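Long-range contact in A putative transcriptional regulator (Rhodococcus sp., PDB 2HKU), which probably binds regulatory DNA as a dimeric transcriptional regulator of the TetR family: residues E64-L76 against R128-S140. Sequence-based numbering, arbitrary orientation.
Sequences ERLFVEVACAAVL and RDLITDTLRTLHS
Arg65 lays one face of its guanidinium over Leu130, with CD2 4.1 Å above the plane and displaced from the centre of the group. Opposite the Arg65 side of that methyl comes Val68, whose CG1, anti to the backbone N (chi1 174°), lies 3.7 Å from Leu130 CD2 and also touches Ile131 CD1. Glu69 takes a salt bridge from Arg65 NH2 on OE2 and one from Arg22 on OE1; its CG packs on the same leucine methyl. Arg65, Val68, Glu69 and Cys72 form the hole into which Leu130 fits as a knob. Cys72 sits where the backbones come close, its SG 3.1 Å from Thr134 OG1. Thr134 OG1 donates to Leu130 O at 2.6 Å, on the face opposite Thr134 N. Val75 CG1 presses on Thr134 CG2 at a tight 3.4 Å, while Leu138 CD1 touches both valine methyls. Leu76 finishes the row, CD2 touching both Thr137 CG2 and Leu138 CD2. Segments 64-76 and 128-140 run nearly parallel (3°), joining helix 63-87, which follows the helix-turn-helix and leads into the C-terminal domain typical of the family, to helix 125-152. No hydrogen bond joins the two segments; apolar packing holds them, and the Arg65-Glu69 salt bridge lies within helix 63-87.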
loop_
_atom_site.group_PDB
_atom_site.type_symbol
_atom_site.label_atom_id
_atom_site.label_comp_id
_atom_site.label_asym_id
_atom_site.label_seq_id
_atom_site.Cartn_x
_atom_site.Cartn_y
_atom_site.Cartn_z
ATOM N N GLU A 64 2.488 13.260 -16.898
ATOM C CA GLU A 64 2.897 12.219 -15.949
ATOM C C GLU A 64 3.851 12.844 -14.946
ATOM O O GLU A 64 3.783 12.610 -13.751
ATOM C CB GLU A 64 3.604 11.062 -16.716
ATOM C CG GLU A 64 2.644 10.205 -17.550
ATOM C CD GLU A 64 2.058 10.937 -18.796
ATOM O OE1 GLU A 64 2.847 11.562 -19.538
ATOM O OE2 GLU A 64 0.811 10.907 -19.031
ATOM N N ARG A 65 4.719 13.710 -15.453
ATOM C CA ARG A 65 5.607 14.378 -14.587
ATOM C C ARG A 65 4.919 15.404 -13.651
ATOM O O ARG A 65 5.248 15.453 -12.469
ATOM C CB ARG A 65 6.691 15.087 -15.356
ATOM C CG ARG A 65 7.562 15.862 -14.407
ATOM C CD ARG A 65 8.873 16.141 -15.111
ATOM N NE ARG A 65 10.002 15.414 -14.536
ATOM C CZ ARG A 65 10.749 15.865 -13.530
ATOM N NH1 ARG A 65 11.765 15.134 -13.101
ATOM N NH2 ARG A 65 10.482 17.042 -12.961
ATOM N N LEU A 66 4.005 16.213 -14.176
ATOM C CA LEU A 66 3.101 16.992 -13.262
ATOM C C LEU A 66 2.418 16.123 -12.167
ATOM O O LEU A 66 2.464 16.483 -11.010
ATOM C CB LEU A 66 2.058 17.810 -14.024
ATOM C CG LEU A 66 1.070 18.759 -13.269
ATOM C CD1 LEU A 66 1.733 19.757 -12.375
ATOM C CD2 LEU A 66 0.166 19.459 -14.258
ATOM N N PHE A 67 1.842 14.966 -12.555
ATOM C CA PHE A 67 1.155 14.093 -11.651
ATOM C C PHE A 67 2.118 13.590 -10.568
ATOM O O PHE A 67 1.793 13.658 -9.385
ATOM C CB PHE A 67 0.620 12.832 -12.376
ATOM C CG PHE A 67 -0.190 11.945 -11.461
ATOM C CD1 PHE A 67 -1.478 12.354 -11.069
ATOM C CD2 PHE A 67 0.346 10.848 -10.913
ATOM C CE1 PHE A 67 -2.244 11.602 -10.222
ATOM C CE2 PHE A 67 -0.408 10.026 -10.089
ATOM C CZ PHE A 67 -1.677 10.378 -9.726
ATOM N N VAL A 68 3.282 13.038 -10.974
ATOM C CA VAL A 68 4.187 12.560 -9.951
ATOM C C VAL A 68 4.682 13.724 -9.035
ATOM O O VAL A 68 4.792 13.552 -7.805
ATOM C CB VAL A 68 5.396 11.696 -10.588
ATOM C CG1 VAL A 68 6.400 11.324 -9.507
ATOM C CG2 VAL A 68 4.829 10.487 -11.277
ATOM N N GLU A 69 5.020 14.889 -9.600
ATOM C CA GLU A 69 5.497 15.941 -8.713
ATOM C C GLU A 69 4.399 16.332 -7.723
ATOM O O GLU A 69 4.661 16.479 -6.530
ATOM C CB GLU A 69 5.908 17.194 -9.470
ATOM C CG GLU A 69 7.247 17.046 -10.094
ATOM C CD GLU A 69 7.718 18.333 -10.679
ATOM O OE1 GLU A 69 7.274 19.435 -10.256
ATOM O OE2 GLU A 69 8.527 18.211 -11.566
ATOM N N VAL A 70 3.175 16.501 -8.227
ATOM C CA VAL A 70 2.017 16.812 -7.365
ATOM C C VAL A 70 1.850 15.776 -6.246
ATOM O O VAL A 70 1.540 16.139 -5.049
ATOM C CB VAL A 70 0.710 16.931 -8.247
ATOM C CG1 VAL A 70 -0.554 16.798 -7.445
ATOM C CG2 VAL A 70 0.725 18.225 -9.098
ATOM N N ALA A 71 2.023 14.476 -6.620
ATOM C CA ALA A 71 1.794 13.381 -5.697
ATOM C C ALA A 71 2.848 13.361 -4.589
ATOM O O ALA A 71 2.536 13.228 -3.428
ATOM C CB ALA A 71 1.757 12.010 -6.459
ATOM N N CYS A 72 4.106 13.504 -4.978
ATOM C CA CYS A 72 5.187 13.680 -4.058
ATOM C C CYS A 72 5.015 14.890 -3.079
ATOM O O CYS A 72 5.191 14.715 -1.910
ATOM C CB CYS A 72 6.479 13.815 -4.839
ATOM S SG CYS A 72 6.875 12.123 -5.638
ATOM N N ALA A 73 4.809 16.093 -3.575
ATOM C CA ALA A 73 4.499 17.307 -2.715
ATOM C C ALA A 73 3.328 17.094 -1.791
ATOM O O ALA A 73 3.417 17.354 -0.592
ATOM C CB ALA A 73 4.313 18.515 -3.559
ATOM N N ALA A 74 2.249 16.496 -2.299
ATOM C CA ALA A 74 1.096 16.127 -1.438
ATOM C C ALA A 74 1.411 15.246 -0.280
ATOM O O ALA A 74 1.047 15.522 0.849
ATOM C CB ALA A 74 -0.087 15.522 -2.296
ATOM N N VAL A 75 2.083 14.122 -0.500
ATOM C CA VAL A 75 2.425 13.290 0.614
ATOM C C VAL A 75 3.480 13.884 1.589
ATOM O O VAL A 75 3.451 13.594 2.791
ATOM C CB VAL A 75 2.890 11.783 0.162
ATOM C CG1 VAL A 75 4.378 11.776 -0.393
ATOM C CG2 VAL A 75 2.778 10.880 1.330
ATOM N N LEU A 76 4.455 14.619 1.086
ATOM C CA LEU A 76 5.401 15.343 1.937
ATOM C C LEU A 76 4.697 16.368 2.829
ATOM O O LEU A 76 4.984 16.494 4.021
ATOM C CB LEU A 76 6.418 16.079 1.034
ATOM C CG LEU A 76 7.417 15.047 0.434
ATOM C CD1 LEU A 76 8.404 15.718 -0.478
ATOM C CD2 LEU A 76 8.135 14.465 1.533
ATOM N N ARG A 128 10.959 7.827 -11.380
ATOM C CA ARG A 128 11.426 6.979 -10.303
ATOM C C ARG A 128 12.314 7.730 -9.249
ATOM O O ARG A 128 12.190 7.484 -8.072
ATOM C CB ARG A 128 12.174 5.786 -10.885
ATOM C CG ARG A 128 12.408 4.667 -9.944
ATOM C CD ARG A 128 13.840 4.137 -10.065
ATOM N NE ARG A 128 13.969 2.805 -9.466
ATOM C CZ ARG A 128 14.776 2.474 -8.443
ATOM N NH1 ARG A 128 15.585 3.379 -7.875
ATOM N NH2 ARG A 128 14.787 1.210 -8.001
ATOM N N ASP A 129 13.176 8.652 -9.694
ATOM C CA ASP A 129 14.009 9.456 -8.789
ATOM C C ASP A 129 13.221 10.401 -7.868
ATOM O O ASP A 129 13.580 10.617 -6.704
ATOM C CB ASP A 129 15.042 10.215 -9.599
ATOM C CG ASP A 129 16.073 9.281 -10.282
ATOM O OD1 ASP A 129 16.148 8.041 -10.020
ATOM O OD2 ASP A 129 16.789 9.814 -11.132
ATOM N N LEU A 130 12.140 10.961 -8.391
ATOM C CA LEU A 130 11.217 11.797 -7.586
ATOM C C LEU A 130 10.586 10.924 -6.491
ATOM O O LEU A 130 10.501 11.351 -5.327
ATOM C CB LEU A 130 10.064 12.286 -8.460
ATOM C CG LEU A 130 9.861 13.712 -9.010
ATOM C CD1 LEU A 130 11.097 14.495 -9.094
ATOM C CD2 LEU A 130 9.062 13.767 -10.338
ATOM N N ILE A 131 10.137 9.717 -6.891
ATOM C CA ILE A 131 9.499 8.766 -6.014
ATOM C C ILE A 131 10.477 8.351 -4.931
ATOM O O ILE A 131 10.120 8.350 -3.739
ATOM C CB ILE A 131 8.977 7.431 -6.744
ATOM C CG1 ILE A 131 7.734 7.671 -7.648
ATOM C CG2 ILE A 131 8.556 6.384 -5.709
ATOM C CD1 ILE A 131 6.545 8.272 -6.977
ATOM N N THR A 132 11.682 7.895 -5.339
ATOM C CA THR A 132 12.644 7.419 -4.373
ATOM C C THR A 132 13.142 8.536 -3.465
ATOM O O THR A 132 13.371 8.314 -2.268
ATOM C CB THR A 132 13.795 6.527 -4.984
ATOM O OG1 THR A 132 14.504 7.265 -5.936
ATOM C CG2 THR A 132 13.230 5.466 -5.710
ATOM N N ASP A 133 13.356 9.727 -3.997
ATOM C CA ASP A 133 13.750 10.753 -3.117
ATOM C C ASP A 133 12.682 11.003 -2.059
ATOM O O ASP A 133 13.029 11.263 -0.949
ATOM C CB ASP A 133 14.033 12.083 -3.823
ATOM C CG ASP A 133 15.489 12.151 -4.449
ATOM O OD1 ASP A 133 16.328 11.248 -4.187
ATOM O OD2 ASP A 133 15.726 13.112 -5.194
ATOM N N THR A 134 11.416 11.021 -2.478
ATOM C CA THR A 134 10.213 11.300 -1.635
ATOM C C THR A 134 10.098 10.252 -0.550
ATOM O O THR A 134 9.971 10.568 0.591
ATOM C CB THR A 134 8.892 11.459 -2.498
ATOM O OG1 THR A 134 9.078 12.538 -3.441
ATOM C CG2 THR A 134 7.593 11.772 -1.605
ATOM N N LEU A 135 10.287 8.991 -0.913
ATOM C CA LEU A 135 10.302 7.898 0.027
ATOM C C LEU A 135 11.400 7.983 1.037
ATOM O O LEU A 135 11.154 7.738 2.190
ATOM C CB LEU A 135 10.449 6.482 -0.650
ATOM C CG LEU A 135 9.246 5.794 -1.242
ATOM C CD1 LEU A 135 9.622 4.338 -1.895
ATOM C CD2 LEU A 135 8.147 5.667 -0.165
ATOM N N ARG A 136 12.647 8.249 0.616
ATOM C CA ARG A 136 13.723 8.384 1.599
ATOM C C ARG A 136 13.425 9.503 2.576
ATOM O O ARG A 136 13.760 9.389 3.752
ATOM C CB ARG A 136 14.999 8.806 0.876
ATOM C CG ARG A 136 15.668 7.590 0.230
ATOM C CD ARG A 136 16.958 7.988 -0.678
ATOM N NE ARG A 136 17.637 6.734 -1.122
ATOM C CZ ARG A 136 18.346 5.884 -0.386
ATOM N NH1 ARG A 136 18.508 6.058 0.926
ATOM N NH2 ARG A 136 18.930 4.807 -0.973
ATOM N N THR A 137 12.878 10.603 2.074
ATOM C CA THR A 137 12.563 11.808 2.949
ATOM C C THR A 137 11.461 11.470 3.948
ATOM O O THR A 137 11.530 11.923 5.108
ATOM C CB THR A 137 12.106 13.016 2.104
ATOM O OG1 THR A 137 13.147 13.421 1.184
ATOM C CG2 THR A 137 11.709 14.306 2.994
ATOM N N LEU A 138 10.377 10.772 3.494
ATOM C CA LEU A 138 9.314 10.317 4.424
ATOM C C LEU A 138 9.955 9.442 5.491
ATOM O O LEU A 138 9.686 9.604 6.689
ATOM C CB LEU A 138 8.221 9.507 3.701
ATOM C CG LEU A 138 7.329 10.199 2.692
ATOM C CD1 LEU A 138 6.293 9.349 1.930
ATOM C CD2 LEU A 138 6.545 11.370 3.513
ATOM N N HIS A 139 10.810 8.507 5.076
ATOM C CA HIS A 139 11.438 7.585 6.030
ATOM C C HIS A 139 12.443 8.251 7.005
ATOM O O HIS A 139 12.418 7.971 8.226
ATOM C CB HIS A 139 12.167 6.447 5.254
ATOM C CG HIS A 139 11.230 5.481 4.548
ATOM N ND1 HIS A 139 11.591 4.774 3.422
ATOM C CD2 HIS A 139 9.997 5.035 4.875
ATOM C CE1 HIS A 139 10.601 3.970 3.056
ATOM N NE2 HIS A 139 9.634 4.085 3.940
ATOM N N SER A 140 13.226 9.208 6.499
ATOM C CA SER A 140 14.089 10.065 7.398
ATOM C C SER A 140 13.205 10.856 8.353
ATOM O O SER A 140 13.497 10.980 9.554
ATOM C CB SER A 140 14.932 11.082 6.548
ATOM O OG SER A 140 15.852 10.261 5.879
#